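Local coordinates for protein isomerase/lactonizing enzyme (Agrobacterium tumefaciens, PDB 1RVK) that is of unknown function but, as a magnesium-binding enolase-superfamily member, probably acts on a carboxylate substrate through a metal-stabilised enolate intermediate, perhaps in an isomerisation or lactonisation, at residues H209-R213 with E233-E237; K169-W173 with M185-C190; G48-T52 with V103-A107. All blocks are in the same frame, centred on the assembly; numbering follows the deposited sequence.

How the contacts relate
Contacts 1 and 2 belong to the barrel domain, while contact 3 lies on the other side of the chain's centre in the N-terminal domain, its centre about 31 and 34 Å from the centres of contacts 1 and 2. Contact 1 joins two loops near the magnesium ion; it is only partly buried and held by backbone polar groups and waters. Contact 2 is buried and packs a barrel strand on the helix that follows it, apolar at one end and hydrated at the other. Contact 3, also buried, is dry strand-on-helix packing without hydrogen bonds between its segments. Contacts 1 and 2 meet where Tyr-211 OH lies 2.7 Å from Asp-186 OD1, a probable hydrogen bond.

Contact 1: residues H209-R213 with E233-E237; sequences HWYSR and EPMDE
Two loops run side by side without forming a sheet, the CA of His-209 4.8 Å from that of Pro-234 and the CA of Trp-210 4.3 Å from that of Met-235. His-209 comes first, near-helical (-72/4). Its CA makes a CA-H...O contact with Glu-233 O at 3.3 Å, and its ring (chi1 m) brings ND1 to 3.8 Å from Glu-233 CD. Water 1, beside it, lies 3.0 Å from His-209 O and 2.7 Å from Glu-233 OE1 and accepts a hydrogen bond from Glu-237 N at 3.0 Å; OE1 is also hydrogen-bonded to Ser-259 OG. Trp-210 points its CA-to-CB bond away, and its ring touches by an edge, CD1 lying 3.7 Å from OD1 of Asp-236, whose OD2 is hydrogen-bonded to Gln-238 N. Tyr-211 then extends (-65/150) and supplies the direct hydrogen bond, N to Pro-234 O at 3.0 Å; proline, having no NH to give, serves through its carbonyl. Water 2 bridges Tyr-211 O (2.8 Å) and Asp-236 N (3.0 Å). The tyrosine hydroxyl leads off to Asp-186. Ser-212 (chi1 p) is the N-cap of helix 213-224, a usual task for serine, its OG hydrogen-bonded to Asp-215 N and Thr-214 OG1. Arg-213 opens that helix, its CA 4.0 Å from SE of Met-235, a selenomethionine whose flexible chain (m, t, m) also packs on Leu-246. Glu-233 is left-handed (37/63), turning the chain sharply just after Glu-232. Loops after successive parallel strands, here 202-206 and 230-232, form the active-site end of TIM-like barrels, and the magnesium bound by Asp-206, Glu-232 and Glu-258 matches the enolase superfamily.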
loop_
_atom_site.group_PDB
_atom_site.type_symbol
_atom_site.label_atom_id
_atom_site.label_comp_id
_atom_site.label_asym_id
_atom_site.label_seq_id
_atom_site.Cartn_x
_atom_site.Cartn_y
_atom_site.Cartn_z
ATOM N N HIS A 209 -6.204 -12.720 7.304
ATOM C CA HIS A 209 -6.345 -12.997 5.872
ATOM C C HIS A 209 -6.624 -14.425 5.412
ATOM O O HIS A 209 -6.665 -14.674 4.205
ATOM C CB HIS A 209 -5.092 -12.522 5.131
ATOM C CG HIS A 209 -4.567 -11.202 5.599
ATOM N ND1 HIS A 209 -5.288 -10.032 5.501
ATOM C CD2 HIS A 209 -3.370 -10.862 6.135
ATOM C CE1 HIS A 209 -4.557 -9.028 5.954
ATOM N NE2 HIS A 209 -3.389 -9.505 6.344
ATOM N N TRP A 210 -6.818 -15.358 6.338
ATOM C CA TRP A 210 -7.044 -16.744 5.943
ATOM C C TRP A 210 -8.170 -17.459 6.691
ATOM O O TRP A 210 -8.106 -18.676 6.894
ATOM C CB TRP A 210 -5.748 -17.545 6.121
ATOM C CG TRP A 210 -4.541 -16.959 5.438
ATOM C CD1 TRP A 210 -4.076 -17.260 4.190
ATOM C CD2 TRP A 210 -3.626 -16.003 5.988
ATOM N NE1 TRP A 210 -2.919 -16.556 3.931
ATOM C CE2 TRP A 210 -2.622 -15.777 5.019
ATOM C CE3 TRP A 210 -3.556 -15.316 7.208
ATOM C CZ2 TRP A 210 -1.559 -14.893 5.232
ATOM C CZ3 TRP A 210 -2.499 -14.434 7.420
ATOM C CH2 TRP A 210 -1.515 -14.232 6.435
ATOM N N TYR A 211 -9.194 -16.719 7.107
ATOM C CA TYR A 211 -10.324 -17.338 7.807
ATOM C C TYR A 211 -11.063 -18.283 6.868
ATOM O O TYR A 211 -11.103 -18.066 5.659
ATOM C CB TYR A 211 -11.332 -16.282 8.271
ATOM C CG TYR A 211 -11.074 -15.672 9.630
ATOM C CD1 TYR A 211 -11.050 -14.287 9.790
ATOM C CD2 TYR A 211 -10.909 -16.472 10.763
ATOM C CE1 TYR A 211 -10.871 -13.709 11.045
ATOM C CE2 TYR A 211 -10.728 -15.904 12.026
ATOM C CZ TYR A 211 -10.712 -14.519 12.155
ATOM O OH TYR A 211 -10.551 -13.942 13.389
ATOM N N SER A 212 -11.654 -19.328 7.439
ATOM C CA SER A 212 -12.442 -20.277 6.662
ATOM C C SER A 212 -13.707 -19.539 6.217
ATOM O O SER A 212 -13.992 -18.448 6.701
ATOM C CB SER A 212 -12.843 -21.455 7.542
ATOM O OG SER A 212 -13.641 -21.002 8.625
ATOM N N ARG A 213 -14.468 -20.131 5.301
ATOM C CA ARG A 213 -15.700 -19.497 4.850
ATOM C C ARG A 213 -16.645 -19.293 6.036
ATOM O O ARG A 213 -17.222 -18.222 6.192
ATOM C CB ARG A 213 -16.408 -20.347 3.789
ATOM C CG ARG A 213 -15.737 -20.369 2.419
ATOM C CD ARG A 213 -16.655 -21.023 1.398
ATOM N NE ARG A 213 -16.040 -21.168 0.080
ATOM C CZ ARG A 213 -16.710 -21.526 -1.010
ATOM N NH1 ARG A 213 -18.011 -21.768 -0.934
ATOM N NH2 ARG A 213 -16.080 -21.653 -2.173
ATOM N N GLU A 233 -10.238 -8.595 2.730
ATOM C CA GLU A 233 -9.469 -9.842 2.713
ATOM C C GLU A 233 -9.625 -10.723 3.952
ATOM O O GLU A 233 -8.662 -10.981 4.668
ATOM C CB GLU A 233 -7.983 -9.504 2.491
ATOM C CG GLU A 233 -7.089 -10.697 2.170
ATOM C CD GLU A 233 -5.688 -10.294 1.714
ATOM O OE1 GLU A 233 -4.907 -11.200 1.351
ATOM O OE2 GLU A 233 -5.360 -9.084 1.718
ATOM N N PRO A 234 -10.845 -11.215 4.215
ATOM C CA PRO A 234 -11.003 -12.065 5.399
ATOM C C PRO A 234 -10.703 -13.537 5.114
ATOM O O PRO A 234 -10.677 -14.356 6.030
ATOM C CB PRO A 234 -12.459 -11.838 5.781
ATOM C CG PRO A 234 -13.117 -11.743 4.438
ATOM C CD PRO A 234 -12.156 -10.860 3.640
HETATM N N MSE A 235 -10.487 -13.870 3.844
HETATM C CA MSE A 235 -10.204 -15.253 3.453
HETATM C C MSE A 235 -9.028 -15.303 2.480
HETATM O O MSE A 235 -8.625 -14.281 1.938
HETATM C CB MSE A 235 -11.437 -15.877 2.786
HETATM C CG MSE A 235 -12.723 -15.793 3.609
HETATM SE SE MSE A 235 -14.267 -16.453 2.613
HETATM C CE MSE A 235 -14.244 -15.145 1.185
ATOM N N ASP A 236 -8.482 -16.496 2.262
ATOM C CA ASP A 236 -7.358 -16.656 1.345
ATOM C C ASP A 236 -7.786 -16.200 -0.048
ATOM O O ASP A 236 -8.633 -16.830 -0.687
ATOM C CB ASP A 236 -6.908 -18.124 1.325
ATOM C CG ASP A 236 -5.575 -18.319 0.624
ATOM O OD1 ASP A 236 -4.794 -19.196 1.060
ATOM O OD2 ASP A 236 -5.310 -17.605 -0.363
ATOM N N GLU A 237 -7.199 -15.102 -0.519
ATOM C CA GLU A 237 -7.551 -14.554 -1.826
ATOM C C GLU A 237 -7.247 -15.440 -3.025
ATOM O O GLU A 237 -7.611 -15.108 -4.152
ATOM C CB GLU A 237 -6.898 -13.186 -2.012
ATOM C CG GLU A 237 -7.574 -12.101 -1.198
ATOM C CD GLU A 237 -7.001 -10.728 -1.465
ATOM O OE1 GLU A 237 -7.588 -9.738 -0.978
ATOM O OE2 GLU A 237 -5.968 -10.642 -2.159
HETATM O O HOH W 1 -5.487 -13.833 1.568
HETATM O O HOH W 2 -9.771 -18.944 3.361
#

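Contact 2: residues K169-W173 with M185-C190; sequences KLHTW and MDLKAC
The end of strand 167-171 and the residues that follow lie against one flank of helix 185-190, with nearest CA pairs Leu-170 to Cys-190 at 7.6 Å and Thr-172 to Asp-186 at 5.9 Å. Extended geometry makes the side chains alternate: Leu-170 and Thr-172 point toward the helix, while Lys-169 and His-171 lie beyond its reach. Leu-170 (m, t) is the bump at one end, its CD1 fitting between Ala-189 CB at 4.1 Å and Cys-190 SG at 4.2 Å. Ala-189 is small enough to let the two elements close up, and its methyl is shared: Thr-172 CG2 stands 4.3 Å from Ala-189 CB, and Trp-173 CZ3 3.8 Å from it. The tryptophan (chi1 m, chi2 -87°) swings its ring alongside the helix, so that CZ3 comes within 3.5 Å of Met-185 O and 4.1 Å of Met-185 CB, while CE of this selenomethionine lies over one ring face. At the ring edge sits the Asp-186 carboxylate, OD2 3.6 Å from Trp-173 CE3 and 3.2 Å from Thr-172 CB. The cleft here is filled by water: water 3 is 2.7 Å from Thr-172 OG1 and 2.6 Å from Asp-186 OD1, water 4 is 2.7 Å from Asp-186 OD2, and each lies 2.8 Å from Trp-173 O. Asp-186 OD1 also bonds Tyr-211. Inside the barrel, Lys-169 forms salt bridges with Glu-329 and the magnesium ligand Glu-232. Such packing is that of a beta-alpha-beta unit, here strand 167-171, helix 183-197 and strand 202-206, the repeating element of a TIM-like barrel.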
loop_
_atom_site.group_PDB
_atom_site.type_symbol
_atom_site.label_atom_id
_atom_site.label_comp_id
_atom_site.label_asym_id
_atom_site.label_seq_id
_atom_site.Cartn_x
_atom_site.Cartn_y
_atom_site.Cartn_z
ATOM N N LYS A 169 -9.505 2.286 9.672
ATOM C CA LYS A 169 -9.544 0.865 9.343
ATOM C C LYS A 169 -8.765 0.063 10.373
ATOM O O LYS A 169 -7.622 0.385 10.695
ATOM C CB LYS A 169 -8.957 0.583 7.955
ATOM C CG LYS A 169 -9.162 -0.876 7.527
ATOM C CD LYS A 169 -8.758 -1.135 6.079
ATOM C CE LYS A 169 -7.248 -1.253 5.915
ATOM N NZ LYS A 169 -6.869 -1.398 4.476
ATOM N N LEU A 170 -9.388 -0.982 10.898
ATOM C CA LEU A 170 -8.710 -1.817 11.875
ATOM C C LEU A 170 -8.108 -3.044 11.219
ATOM O O LEU A 170 -8.721 -3.641 10.336
ATOM C CB LEU A 170 -9.678 -2.325 12.947
ATOM C CG LEU A 170 -10.520 -1.421 13.843
ATOM C CD1 LEU A 170 -11.184 -2.301 14.894
ATOM C CD2 LEU A 170 -9.655 -0.371 14.518
ATOM N N HIS A 171 -6.893 -3.391 11.630
ATOM C CA HIS A 171 -6.257 -4.630 11.195
ATOM C C HIS A 171 -6.303 -5.311 12.558
ATOM O O HIS A 171 -5.742 -4.785 13.520
ATOM C CB HIS A 171 -4.792 -4.442 10.769
ATOM C CG HIS A 171 -4.621 -3.889 9.387
ATOM N ND1 HIS A 171 -4.631 -2.538 9.118
ATOM C CD2 HIS A 171 -4.428 -4.508 8.196
ATOM C CE1 HIS A 171 -4.450 -2.346 7.822
ATOM N NE2 HIS A 171 -4.325 -3.525 7.240
ATOM N N THR A 172 -6.987 -6.445 12.668
ATOM C CA THR A 172 -7.086 -7.105 13.961
ATOM C C THR A 172 -5.979 -8.119 14.256
ATOM O O THR A 172 -4.964 -8.149 13.562
ATOM C CB THR A 172 -8.490 -7.726 14.143
ATOM O OG1 THR A 172 -8.914 -8.344 12.920
ATOM C CG2 THR A 172 -9.490 -6.635 14.514
ATOM N N TRP A 173 -6.167 -8.934 15.289
ATOM C CA TRP A 173 -5.149 -9.903 15.708
ATOM C C TRP A 173 -4.905 -11.089 14.782
ATOM O O TRP A 173 -5.841 -11.741 14.316
ATOM C CB TRP A 173 -5.483 -10.422 17.105
ATOM C CG TRP A 173 -5.539 -9.343 18.141
ATOM C CD1 TRP A 173 -4.493 -8.847 18.873
ATOM C CD2 TRP A 173 -6.702 -8.623 18.562
ATOM N NE1 TRP A 173 -4.938 -7.863 19.725
ATOM C CE2 TRP A 173 -6.288 -7.704 19.554
ATOM C CE3 TRP A 173 -8.055 -8.664 18.197
ATOM C CZ2 TRP A 173 -7.180 -6.831 20.187
ATOM C CZ3 TRP A 173 -8.945 -7.794 18.828
ATOM C CH2 TRP A 173 -8.500 -6.890 19.813
HETATM N N MSE A 185 -13.123 -11.895 19.219
HETATM C CA MSE A 185 -12.265 -10.794 19.649
HETATM C C MSE A 185 -12.266 -9.695 18.596
HETATM O O MSE A 185 -12.358 -8.512 18.922
HETATM C CB MSE A 185 -10.830 -11.280 19.883
HETATM C CG MSE A 185 -10.629 -12.052 21.175
HETATM SE SE MSE A 185 -10.951 -10.955 22.744
HETATM C CE MSE A 185 -9.273 -10.021 22.805
ATOM N N ASP A 186 -12.161 -10.089 17.329
ATOM C CA ASP A 186 -12.167 -9.124 16.234
ATOM C C ASP A 186 -13.440 -8.283 16.279
ATOM O O ASP A 186 -13.397 -7.061 16.119
ATOM C CB ASP A 186 -12.084 -9.854 14.888
ATOM C CG ASP A 186 -10.741 -10.523 14.665
ATOM O OD1 ASP A 186 -10.588 -11.225 13.638
ATOM O OD2 ASP A 186 -9.833 -10.346 15.506
ATOM N N LEU A 187 -14.577 -8.937 16.498
ATOM C CA LEU A 187 -15.848 -8.227 16.557
ATOM C C LEU A 187 -15.924 -7.299 17.764
ATOM O O LEU A 187 -16.531 -6.235 17.684
ATOM C CB LEU A 187 -17.019 -9.213 16.578
ATOM C CG LEU A 187 -17.343 -9.867 15.231
ATOM C CD1 LEU A 187 -18.403 -10.944 15.410
ATOM C CD2 LEU A 187 -17.816 -8.801 14.260
ATOM N N LYS A 188 -15.314 -7.699 18.879
ATOM C CA LYS A 188 -15.322 -6.850 20.071
ATOM C C LYS A 188 -14.537 -5.575 19.799
ATOM O O LYS A 188 -14.905 -4.497 20.264
ATOM C CB LYS A 188 -14.698 -7.561 21.272
ATOM C CG LYS A 188 -15.556 -8.649 21.899
ATOM C CD LYS A 188 -15.003 -9.020 23.270
ATOM C CE LYS A 188 -15.531 -10.358 23.759
ATOM N NZ LYS A 188 -14.941 -11.495 22.990
ATOM N N ALA A 189 -13.441 -5.702 19.057
ATOM C CA ALA A 189 -12.624 -4.542 18.723
ATOM C C ALA A 189 -13.437 -3.602 17.845
ATOM O O ALA A 189 -13.458 -2.392 18.063
ATOM C CB ALA A 189 -11.362 -4.977 17.994
ATOM N N CYS A 190 -14.109 -4.168 16.848
ATOM C CA CYS A 190 -14.924 -3.369 15.941
ATOM C C CYS A 190 -16.028 -2.636 16.692
ATOM O O CYS A 190 -16.294 -1.456 16.438
ATOM C CB CYS A 190 -15.530 -4.258 14.855
ATOM S SG CYS A 190 -14.301 -4.861 13.665
HETATM O O HOH W 3 -8.143 -10.897 12.884
HETATM O O HOH W 4 -8.010 -12.276 15.990
#

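Contact 3: residues G48-T52 with V103-A107; sequences GHSFT and VVDCA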
loop_
_atom_site.group_PDB
_atom_site.type_symbol
_atom_site.label_atom_id
_atom_site.label_comp_id
_atom_site.label_asym_id
_atom_site.label_seq_id
_atom_site.Cartn_x
_atom_site.Cartn_y
_atom_site.Cartn_z
ATOM N N GLY A 48 16.080 9.268 -11.551
ATOM C CA GLY A 48 14.783 8.925 -10.999
ATOM C C GLY A 48 15.068 7.928 -9.888
ATOM O O GLY A 48 15.933 7.064 -10.048
ATOM N N HIS A 49 14.350 8.028 -8.772
ATOM C CA HIS A 49 14.592 7.144 -7.632
ATOM C C HIS A 49 13.332 6.502 -7.063
ATOM O O HIS A 49 12.230 7.025 -7.219
ATOM C CB HIS A 49 15.250 7.934 -6.496
ATOM C CG HIS A 49 16.277 8.919 -6.952
ATOM N ND1 HIS A 49 17.571 8.559 -7.258
ATOM C CD2 HIS A 49 16.193 10.252 -7.176
ATOM C CE1 HIS A 49 18.241 9.629 -7.650
ATOM N NE2 HIS A 49 17.429 10.668 -7.609
ATOM N N SER A 50 13.516 5.378 -6.378
ATOM C CA SER A 50 12.411 4.681 -5.732
ATOM C C SER A 50 12.970 3.756 -4.652
ATOM O O SER A 50 14.048 3.186 -4.810
ATOM C CB SER A 50 11.597 3.890 -6.759
ATOM O OG SER A 50 10.298 3.629 -6.252
ATOM N N PHE A 51 12.228 3.611 -3.558
ATOM C CA PHE A 51 12.658 2.794 -2.426
ATOM C C PHE A 51 11.971 1.440 -2.313
ATOM O O PHE A 51 10.813 1.287 -2.697
ATOM C CB PHE A 51 12.422 3.574 -1.131
ATOM C CG PHE A 51 13.206 4.848 -1.045
ATOM C CD1 PHE A 51 14.521 4.839 -0.600
ATOM C CD2 PHE A 51 12.643 6.056 -1.455
ATOM C CE1 PHE A 51 15.271 6.014 -0.562
ATOM C CE2 PHE A 51 13.385 7.236 -1.421
ATOM C CZ PHE A 51 14.701 7.214 -0.974
ATOM N N THR A 52 12.697 0.461 -1.776
ATOM C CA THR A 52 12.156 -0.880 -1.570
ATOM C C THR A 52 13.101 -1.687 -0.687
ATOM O O THR A 52 14.167 -1.204 -0.306
ATOM C CB THR A 52 11.956 -1.636 -2.906
ATOM O OG1 THR A 52 11.142 -2.793 -2.678
ATOM C CG2 THR A 52 13.293 -2.069 -3.489
ATOM N N VAL A 103 9.147 -1.296 -8.260
ATOM C CA VAL A 103 10.199 -0.330 -7.957
ATOM C C VAL A 103 10.798 0.256 -9.228
ATOM O O VAL A 103 11.070 1.455 -9.298
ATOM C CB VAL A 103 11.323 -0.965 -7.115
ATOM C CG1 VAL A 103 12.232 0.132 -6.556
ATOM C CG2 VAL A 103 10.725 -1.774 -5.984
ATOM N N VAL A 104 11.000 -0.587 -10.234
ATOM C CA VAL A 104 11.564 -0.123 -11.495
ATOM C C VAL A 104 10.606 0.848 -12.187
ATOM O O VAL A 104 11.017 1.905 -12.667
ATOM C CB VAL A 104 11.856 -1.302 -12.442
ATOM C CG1 VAL A 104 12.334 -0.782 -13.787
ATOM C CG2 VAL A 104 12.910 -2.210 -11.829
ATOM N N ASP A 105 9.328 0.485 -12.234
ATOM C CA ASP A 105 8.315 1.327 -12.866
ATOM C C ASP A 105 8.226 2.663 -12.126
ATOM O O ASP A 105 8.113 3.718 -12.747
ATOM C CB ASP A 105 6.951 0.620 -12.837
ATOM C CG ASP A 105 5.868 1.394 -13.572
ATOM O OD1 ASP A 105 5.949 1.519 -14.813
ATOM O OD2 ASP A 105 4.929 1.877 -12.906
ATOM N N CYS A 106 8.287 2.620 -10.800
ATOM C CA CYS A 106 8.210 3.849 -10.012
ATOM C C CYS A 106 9.405 4.760 -10.267
ATOM O O CYS A 106 9.244 5.971 -10.399
ATOM C CB CYS A 106 8.097 3.526 -8.521
ATOM S SG CYS A 106 6.438 2.977 -8.041
ATOM N N ALA A 107 10.599 4.182 -10.330
ATOM C CA ALA A 107 11.803 4.964 -10.598
ATOM C C ALA A 107 11.706 5.608 -11.984
ATOM O O ALA A 107 12.166 6.732 -12.188
ATOM C CB ALA A 107 13.044 4.068 -10.520
#
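Shape, not polar bonding, holds this pair together, for no hydrogen bond passes between the two segments. Strand 48-52 and helix 103-107 run roughly antiparallel, at 150°, axes 6.8 Å apart at closest approach. Such a close approach is helped by small residues at the Gly-48 and Ala-107 end. Gly-48 meets the helix with its CA 3.6 Å from Ala-107 O; a CB in the ideal position would lie 2.3 Å from that oxygen, a clash, so this approach depends on the absence of a CB.

Contacts between side chains come from the strand residues that point toward the helix. Ser-50 is compact enough to lie between two turns: its CB is 3.8 Å from Val-103 CG1 and 4.0 Å from the single methyl of Ala-107, CB, and its OG touches Cys-106 CB at 3.2 Å. Thr-52 CB presses on Val-103 CG2 at 3.3 Å. The branched valine thus serves both neighbours, with a different methyl closest to each.

Within the helix, Ala-107 N bonds Val-103 O at 3.0 Å, while Gly-48, Ser-50 and Thr-52 share backbone hydrogen bonds with Val-40, Leu-38 and Ala-36. Polar ties beside the interface are made by His-49, whose N reaches Asp-110 later in the helix and whose ND1 bonds Thr-39.

Strand 47-52 is an outermost strand of the three-stranded antiparallel sheet. Ala-107 also reaches the adjoining strand 30-42, at Leu-38 and Val-40; His-49 and Phe-51 turn away from the helix to Phe-373, Tyr-345 and Ile-371; and helix 289-301 of the barrel domain meets helix 98-116 at Asp-105 and Cys-106.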